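Local coordinates for protein Cwp19 (Clostridioides difficile, PDB 5OQ3) that is an S-layer-associated cell-wall protein whose TIM-barrel glycoside hydrolase domain, described here, probably cleaves peptidoglycan, the whole protein possibly having amidase activity too, at residues Asp59-Ser63 with Val64-Thr68; Val73-Ser77 with Asp78-Lys82; Asp103-Pro106 with Phe107-Glu111. One frame throughout, in Å; residues are numbered along the deposited sequence.

Contact 1 (Asp59-Ser63 with Val64-Thr68)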
loop_
_atom_site.group_PDB
_atom_site.type_symbol
_atom_site.label_atom_id
_atom_site.label_comp_id
_atom_site.label_asym_id
_atom_site.label_seq_id
_atom_site.Cartn_x
_atom_site.Cartn_y
_atom_site.Cartn_z
ATOM N N ASP A 59 10.083 -10.758 15.513
ATOM C CA ASP A 59 9.961 -11.118 16.918
ATOM C C ASP A 59 9.428 -9.942 17.744
ATOM O O ASP A 59 8.583 -10.121 18.608
ATOM C CB ASP A 59 11.318 -11.532 17.512
ATOM C CG ASP A 59 11.824 -12.879 17.027
ATOM O OD1 ASP A 59 11.026 -13.707 16.538
ATOM O OD2 ASP A 59 13.043 -13.116 17.222
ATOM N N LYS A 60 9.918 -8.748 17.465
ATOM C CA LYS A 60 9.488 -7.578 18.208
ATOM C C LYS A 60 7.995 -7.278 17.884
ATOM O O LYS A 60 7.211 -7.013 18.789
ATOM C CB LYS A 60 10.408 -6.394 17.892
ATOM C CG LYS A 60 10.404 -5.262 18.917
ATOM C CD LYS A 60 11.250 -5.539 20.167
ATOM C CE LYS A 60 12.778 -5.400 19.997
ATOM N NZ LYS A 60 13.286 -4.000 19.849
ATOM N N LEU A 61 7.600 -7.388 16.615
ATOM C CA LEU A 61 6.195 -7.157 16.258
ATOM C C LEU A 61 5.269 -8.181 16.927
ATOM O O LEU A 61 4.249 -7.816 17.496
ATOM C CB LEU A 61 6.040 -7.197 14.749
ATOM C CG LEU A 61 6.814 -6.152 13.937
ATOM C CD1 LEU A 61 6.668 -6.412 12.444
ATOM C CD2 LEU A 61 6.367 -4.756 14.304
ATOM N N LYS A 62 5.660 -9.454 16.878
ATOM C CA LYS A 62 4.834 -10.486 17.464
ATOM C C LYS A 62 4.660 -10.225 18.962
ATOM O O LYS A 62 3.585 -10.420 19.533
ATOM C CB LYS A 62 5.390 -11.874 17.202
ATOM C CG LYS A 62 4.519 -12.907 17.862
ATOM C CD LYS A 62 4.643 -14.284 17.337
ATOM C CE LYS A 62 3.523 -15.147 17.893
ATOM N NZ LYS A 62 3.877 -16.566 17.669
ATOM N N SER A 63 5.746 -9.781 19.596
ATOM C CA SER A 63 5.729 -9.538 21.039
ATOM C C SER A 63 4.712 -8.511 21.514
ATOM O O SER A 63 4.336 -8.543 22.696
ATOM C CB SER A 63 7.117 -9.145 21.579
ATOM O OG SER A 63 7.408 -7.767 21.350
ATOM N N VAL A 64 4.263 -7.627 20.623
ATOM C CA VAL A 64 3.247 -6.616 20.987
ATOM C C VAL A 64 1.869 -6.920 20.461
ATOM O O VAL A 64 0.968 -6.105 20.608
ATOM C CB VAL A 64 3.669 -5.179 20.625
ATOM C CG1 VAL A 64 5.043 -4.897 21.219
ATOM C CG2 VAL A 64 3.652 -4.906 19.109
ATOM N N GLY A 65 1.709 -8.067 19.805
ATOM C CA GLY A 65 0.402 -8.486 19.312
ATOM C C GLY A 65 0.179 -8.372 17.804
ATOM O O GLY A 65 -0.890 -8.657 17.324
ATOM N N ILE A 66 1.176 -7.948 17.049
ATOM C CA ILE A 66 1.039 -7.919 15.591
ATOM C C ILE A 66 0.885 -9.337 15.053
ATOM O O ILE A 66 1.642 -10.248 15.401
ATOM C CB ILE A 66 2.217 -7.182 14.937
ATOM C CG1 ILE A 66 2.311 -5.740 15.395
ATOM C CG2 ILE A 66 2.185 -7.276 13.408
ATOM C CD1 ILE A 66 1.125 -4.892 15.017
ATOM N N ASN A 67 -0.139 -9.515 14.214
ATOM C CA ASN A 67 -0.458 -10.811 13.628
ATOM C C ASN A 67 -0.305 -10.904 12.136
ATOM O O ASN A 67 -0.460 -11.993 11.566
ATOM C CB ASN A 67 -1.839 -11.316 14.078
ATOM C CG ASN A 67 -2.996 -10.410 13.638
ATOM O OD1 ASN A 67 -2.919 -9.714 12.622
ATOM N ND2 ASN A 67 -4.100 -10.426 14.439
ATOM N N THR A 68 0.100 -9.807 11.499
ATOM C CA THR A 68 0.150 -9.726 10.019
ATOM C C THR A 68 1.279 -8.800 9.616
ATOM O O THR A 68 1.325 -7.664 10.120
ATOM C CB THR A 68 -1.201 -9.224 9.441
ATOM O OG1 THR A 68 -2.251 -10.111 9.847
ATOM C CG2 THR A 68 -1.165 -9.192 7.902
#

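Contact 2 (Val73-Ser77 with Asp78-Lys82). With EDO (1,2-ethanediol), chain C.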
loop_
_atom_site.group_PDB
_atom_site.type_symbol
_atom_site.label_atom_id
_atom_site.label_comp_id
_atom_site.label_asym_id
_atom_site.label_seq_id
_atom_site.Cartn_x
_atom_site.Cartn_y
_atom_site.Cartn_z
ATOM N N VAL A 73 7.091 -5.865 -1.524
ATOM C CA VAL A 73 7.841 -6.705 -2.431
ATOM C C VAL A 73 8.128 -6.044 -3.784
ATOM O O VAL A 73 8.974 -6.514 -4.525
ATOM C CB VAL A 73 7.188 -8.083 -2.632
ATOM C CG1 VAL A 73 7.051 -8.836 -1.302
ATOM C CG2 VAL A 73 5.857 -8.040 -3.364
ATOM N N ARG A 74 7.358 -4.991 -4.096
ATOM C CA ARG A 74 7.541 -4.166 -5.325
ATOM C C ARG A 74 7.507 -2.701 -4.928
ATOM O O ARG A 74 6.488 -2.030 -5.101
ATOM C CB ARG A 74 6.438 -4.457 -6.330
ATOM C CG ARG A 74 6.489 -3.659 -7.630
ATOM C CD ARG A 74 5.222 -3.886 -8.418
ATOM N NE ARG A 74 5.102 -3.033 -9.580
ATOM C CZ ARG A 74 5.488 -3.340 -10.811
ATOM N NH1 ARG A 74 6.102 -4.468 -11.066
ATOM N NH2 ARG A 74 5.210 -2.487 -11.817
ATOM N N PRO A 75 8.642 -2.190 -4.417
ATOM C CA PRO A 75 8.686 -0.780 -4.083
ATOM C C PRO A 75 8.849 0.150 -5.259
ATOM O O PRO A 75 8.432 1.310 -5.160
ATOM C CB PRO A 75 9.910 -0.674 -3.184
ATOM C CG PRO A 75 10.796 -1.791 -3.584
ATOM C CD PRO A 75 9.825 -2.898 -3.888
ATOM N N LYS A 76 9.398 -0.340 -6.377
ATOM C CA LYS A 76 9.817 0.551 -7.474
ATOM C C LYS A 76 9.971 -0.238 -8.779
ATOM O O LYS A 76 11.083 -0.418 -9.292
ATOM C CB LYS A 76 11.101 1.264 -7.078
ATOM C CG LYS A 76 11.547 2.337 -8.036
ATOM C CD LYS A 76 12.910 2.844 -7.604
ATOM C CE LYS A 76 13.580 3.545 -8.752
ATOM N NZ LYS A 76 15.036 3.639 -8.530
ATOM N N SER A 77 8.829 -0.720 -9.291
ATOM C CA SER A 77 8.775 -1.564 -10.524
ATOM C C SER A 77 9.866 -2.655 -10.528
ATOM O O SER A 77 10.499 -2.920 -11.549
ATOM C CB SER A 77 8.887 -0.719 -11.804
ATOM O OG SER A 77 8.740 -1.544 -12.954
ATOM N N ASP A 78 10.010 -3.303 -9.385
ATOM C CA ASP A 78 11.130 -4.184 -9.093
ATOM C C ASP A 78 10.610 -5.286 -8.192
ATOM O O ASP A 78 9.390 -5.391 -7.942
ATOM C CB ASP A 78 12.284 -3.387 -8.506
ATOM C CG ASP A 78 11.907 -2.701 -7.189
ATOM O OD1 ASP A 78 10.710 -2.791 -6.766
ATOM O OD2 ASP A 78 12.820 -2.081 -6.579
ATOM N N ALA A 79 11.520 -6.137 -7.717
ATOM C CA ALA A 79 11.091 -7.345 -7.019
ATOM C C ALA A 79 12.087 -7.691 -5.926
ATOM O O ALA A 79 13.298 -7.752 -6.173
ATOM C CB ALA A 79 10.958 -8.509 -8.004
ATOM N N LEU A 80 11.549 -7.985 -4.740
ATOM C CA LEU A 80 12.343 -8.641 -3.708
ATOM C C LEU A 80 12.070 -10.150 -3.737
ATOM O O LEU A 80 11.899 -10.786 -2.706
ATOM C CB LEU A 80 12.074 -8.023 -2.325
ATOM C CG LEU A 80 12.725 -6.638 -2.146
ATOM C CD1 LEU A 80 11.913 -5.488 -2.695
ATOM C CD2 LEU A 80 13.103 -6.344 -0.716
ATOM N N TYR A 81 12.025 -10.707 -4.952
ATOM C CA TYR A 81 11.725 -12.122 -5.182
ATOM C C TYR A 81 12.255 -12.454 -6.573
ATOM O O TYR A 81 12.463 -11.545 -7.394
ATOM C CB TYR A 81 10.232 -12.423 -5.125
ATOM C CG TYR A 81 9.349 -11.547 -6.010
ATOM C CD1 TYR A 81 8.884 -10.309 -5.569
ATOM C CD2 TYR A 81 8.996 -11.935 -7.295
ATOM C CE1 TYR A 81 8.075 -9.518 -6.369
ATOM C CE2 TYR A 81 8.198 -11.154 -8.100
ATOM C CZ TYR A 81 7.750 -9.939 -7.646
ATOM O OH TYR A 81 6.946 -9.154 -8.446
ATOM N N LYS A 82 12.427 -13.740 -6.833
ATOM C CA LYS A 82 12.866 -14.249 -8.124
ATOM C C LYS A 82 11.712 -14.108 -9.121
ATOM O O LYS A 82 10.585 -14.567 -8.874
ATOM C CB LYS A 82 13.303 -15.692 -7.991
ATOM C CG LYS A 82 13.934 -16.257 -9.237
ATOM C CD LYS A 82 14.674 -17.547 -8.898
ATOM C CE LYS A 82 15.476 -18.035 -10.078
ATOM N NZ LYS A 82 15.839 -19.452 -9.770
HETATM C C1 EDO C . 14.310 -10.611 -10.469
HETATM O O1 EDO C . 13.753 -10.172 -9.262
HETATM C C2 EDO C . 14.622 -12.033 -10.376
HETATM O O2 EDO C . 14.002 -12.794 -11.378
HETATM O O HOH W 1 7.249 -6.454 -9.265
#

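Contact 3 (Asp103-Pro106 with Phe107-Glu111)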
loop_
_atom_site.group_PDB
_atom_site.type_symbol
_atom_site.label_atom_id
_atom_site.label_comp_id
_atom_site.label_asym_id
_atom_site.label_seq_id
_atom_site.Cartn_x
_atom_site.Cartn_y
_atom_site.Cartn_z
ATOM N N ASP A 103 16.961 -15.632 -2.860
ATOM C CA ASP A 103 15.621 -15.079 -3.051
ATOM C C ASP A 103 15.086 -14.780 -1.655
ATOM O O ASP A 103 14.834 -15.699 -0.891
ATOM C CB ASP A 103 14.758 -16.104 -3.762
ATOM C CG ASP A 103 13.314 -15.610 -3.991
ATOM O OD1 ASP A 103 12.965 -14.500 -3.574
ATOM O OD2 ASP A 103 12.536 -16.335 -4.631
ATOM N N PRO A 104 14.902 -13.497 -1.293
ATOM C CA PRO A 104 14.431 -13.215 0.072
ATOM C C PRO A 104 13.008 -13.663 0.353
ATOM O O PRO A 104 12.692 -13.984 1.499
ATOM C CB PRO A 104 14.505 -11.692 0.201
ATOM C CG PRO A 104 15.240 -11.228 -1.000
ATOM C CD PRO A 104 15.181 -12.281 -2.041
ATOM N N LEU A 105 12.150 -13.709 -0.662
ATOM C CA LEU A 105 10.727 -13.854 -0.371
ATOM C C LEU A 105 10.306 -15.154 0.352
ATOM O O LEU A 105 9.515 -15.075 1.299
ATOM C CB LEU A 105 9.861 -13.575 -1.619
ATOM C CG LEU A 105 8.365 -13.550 -1.418
ATOM C CD1 LEU A 105 7.972 -12.544 -0.336
ATOM C CD2 LEU A 105 7.618 -13.234 -2.710
ATOM N N PRO A 106 10.855 -16.329 -0.053
ATOM C CA PRO A 106 10.529 -17.559 0.698
ATOM C C PRO A 106 10.844 -17.415 2.182
ATOM O O PRO A 106 10.091 -17.920 3.029
ATOM C CB PRO A 106 11.384 -18.624 0.015
ATOM C CG PRO A 106 11.518 -18.134 -1.369
ATOM C CD PRO A 106 11.640 -16.652 -1.267
ATOM N N PHE A 107 11.996 -16.809 2.499
ATOM C CA PHE A 107 12.379 -16.585 3.877
ATOM C C PHE A 107 11.432 -15.637 4.607
ATOM O O PHE A 107 10.958 -15.923 5.727
ATOM C CB PHE A 107 13.789 -16.030 3.932
ATOM C CG PHE A 107 14.345 -15.911 5.310
ATOM C CD1 PHE A 107 14.987 -17.016 5.912
ATOM C CD2 PHE A 107 14.285 -14.719 6.009
ATOM C CE1 PHE A 107 15.538 -16.916 7.191
ATOM C CE2 PHE A 107 14.843 -14.613 7.290
ATOM C CZ PHE A 107 15.454 -15.711 7.882
ATOM N N LEU A 108 11.061 -14.578 3.904
ATOM C CA LEU A 108 10.148 -13.589 4.516
ATOM C C LEU A 108 8.789 -14.215 4.870
ATOM O O LEU A 108 8.256 -13.978 5.919
ATOM C CB LEU A 108 9.961 -12.378 3.644
ATOM C CG LEU A 108 11.206 -11.633 3.173
ATOM C CD1 LEU A 108 10.859 -10.464 2.243
ATOM C CD2 LEU A 108 11.995 -11.118 4.358
ATOM N N ILE A 109 8.310 -15.098 3.982
ATOM C CA ILE A 109 7.048 -15.766 4.166
ATOM C C ILE A 109 7.123 -16.896 5.215
ATOM O O ILE A 109 6.316 -16.957 6.168
ATOM C CB ILE A 109 6.541 -16.315 2.834
ATOM C CG1 ILE A 109 6.195 -15.149 1.894
ATOM C CG2 ILE A 109 5.297 -17.168 3.056
ATOM C CD1 ILE A 109 5.953 -15.637 0.489
ATOM N N GLU A 110 8.131 -17.761 5.057
ATOM C CA GLU A 110 8.215 -18.929 5.912
ATOM C C GLU A 110 8.487 -18.510 7.365
ATOM O O GLU A 110 7.942 -19.132 8.294
ATOM C CB GLU A 110 9.240 -19.934 5.412
ATOM C CG GLU A 110 8.804 -20.629 4.123
ATOM C CD GLU A 110 9.786 -21.558 3.474
ATOM O OE1 GLU A 110 10.959 -21.568 3.817
ATOM O OE2 GLU A 110 9.334 -22.323 2.560
ATOM N N GLU A 111 9.272 -17.448 7.566
ATOM C CA GLU A 111 9.528 -17.011 8.904
ATOM C C GLU A 111 8.330 -16.318 9.550
ATOM O O GLU A 111 8.129 -16.429 10.772
ATOM C CB GLU A 111 10.760 -16.084 8.914
ATOM C CG GLU A 111 12.055 -16.844 8.560
ATOM C CD GLU A 111 12.505 -17.896 9.571
ATOM O OE1 GLU A 111 12.210 -17.715 10.756
ATOM O OE2 GLU A 111 13.143 -18.899 9.138
#

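Contact 1 (Asp59-Ser63 with Val64-Thr68)
L61 and I66 close a Schellman motif at the C-terminal end of helix 47-63, where the chain leaves the outer layer of the TIM barrel and turns in towards strand 68-74. The two bonds that define the motif run back into the last turn: I66 N to L61 O (3.1 Å) and G65 N to K62 O (3.0 Å). G65 has a positive phi of 106°, and as a glycine, lacking a CB, it avoids a clash with V64 O at these backbone angles. L61 O is gripped twice, since V64 N also donates to it at 3.1 Å. The two N-H groups arrive from opposite faces of the L61 carbonyl plane, and neither lies in that plane. Apolar groups crowd the same acceptor: V64 CG2 comes within 3.4 Å of L61 O, and I66 CB, pointing back at the helix, within 3.3 Å of L61 O. I66 CB also lies 3.8 Å from L61 CB, the hydrophobic contact that commonly accompanies a Schellman turn. The hydroxyl of S63 folds back on its own helix. With chi1 at 81°, OG sits between the backbone N and the carbonyl carbon and donates to K60 O at 2.7 Å, engaging a carbonyl of the final turn. K62 runs outward, fully extended, and its NZ bonds to the backbone O of R115. V64 packs on L377 and K378 of helix 371-381, I367 of helix 364-369 touches L61, V64 and I66, and beyond the turn N67 OD1 accepts from the backbone N of R28 in strand 27-32.

Contact 2 (Val73-Ser77 with Asp78-Lys82)
V73 O accepts from L80 N at 3.0 Å, closing a compact loop at the C-terminal end of strand 68-74, the second strand of the TIM barrel; in this fold the active site lies at that end of the strands. A second bond tightens the inside of the loop. K76 N donates to D78 OD1 at 2.8 Å, meeting the carboxylate from above its plane. With chi1 at 61°, D78 folds its carboxylate back over the chain, so that OD1 also lies 3.0 Å from P75 CD. P75 CD also meets L80 CD1 at 3.5 Å. Y81 presents the edge of its ring to V73 O, with CE1 touching V73 CG2 at 4.0 Å, while the methyl of A79 lies over the centre of one ring face.

The second shell fixes these groups. D78 OD2 is bonded to S89 OG, and K76, stretched out, forms salt bridges with E90 and E133. The extended R74 carries its guanidinium beneath S77 CA, which sits 3.7 Å above the plane, and its NE and NH2 are held by the backbone O of N124 and P125. One water joins three groups of the loop: it accepts from R74 NH1 in the guanidinium plane and donates to D78 O at 2.7 Å and to Y81 OH at 2.8 Å.

Contact 3 (Asp103-Pro106 with Phe107-Glu111)
F107, whose CB rests 3.4 Å from P104 O, holds its ring with one face covered by E111 CG, 3.6 Å above the plane and over its centre. K51, Y54 and T55 of helix 47-63 also touch this ring, so the phenyl group lies where two neighbouring helices of the barrel's outer layer meet. The carboxylate of D103 is the other flat group: L105 N donates to OD1 at 3.1 Å, coming from above the carboxylate plane. D103 is the N-cap residue of helix 104-114, and this is its capping bond. P104 and P106 have no N-H to give in the first turn, and the capping bond goes to L105, which stands between them. D103 OD2 has a separate partner in the hydroxyl of Y182.

From here the regular i to i+4 bonds take over, L108 N to P104 O, I109 N to L105 O and E110 N to P106 O, all between 2.8 and 3.0 Å. The buried side chains pack along the inner flank. L105, with CG anti to the backbone N (chi1 -174°), leans up the helix until its CG is 3.7 Å from I109 CD1. L108 CG lies 3.2 Å from P104 O, beside the bond made by its own N-H. L105, L108 and I109 all reach F119 of strand 118-123, while L105 and L108 also touch V73 and V71 of strand 68-74. Lying between these parallel neighbours in the chain, the helix is part of the beta-alpha-beta crossover joining them. On the outer side E110 CG lies 3.2 Å from P106 O. D103, with OD1 on the L105 N-H, lies at the positive end of the helix dipole, which would probably favour its charged form.

The three contacts follow the chain from helix 47-63 through strand 68-74 to helix 104-114: contact 1 leads into the strand, contact 2 leaves it, and contact 3 starts the helix that returns. Contact 2 is fully buried, and there a carboxylate, a guanidinium and a bridging water join a backbone bond; contacts 1 and 3 are partly buried and rest on helix-end backbone bonds with apolar packing, one closing a C-terminus by a Schellman turn, the other an N-terminus by a cap. Contacts 2 and 3 touch, Y81 CA lying 3.1 Å from D103 OD1. Contacts 1 and 3, centres about 17 Å apart, share R115, which forms salt bridges with both D59 and E111.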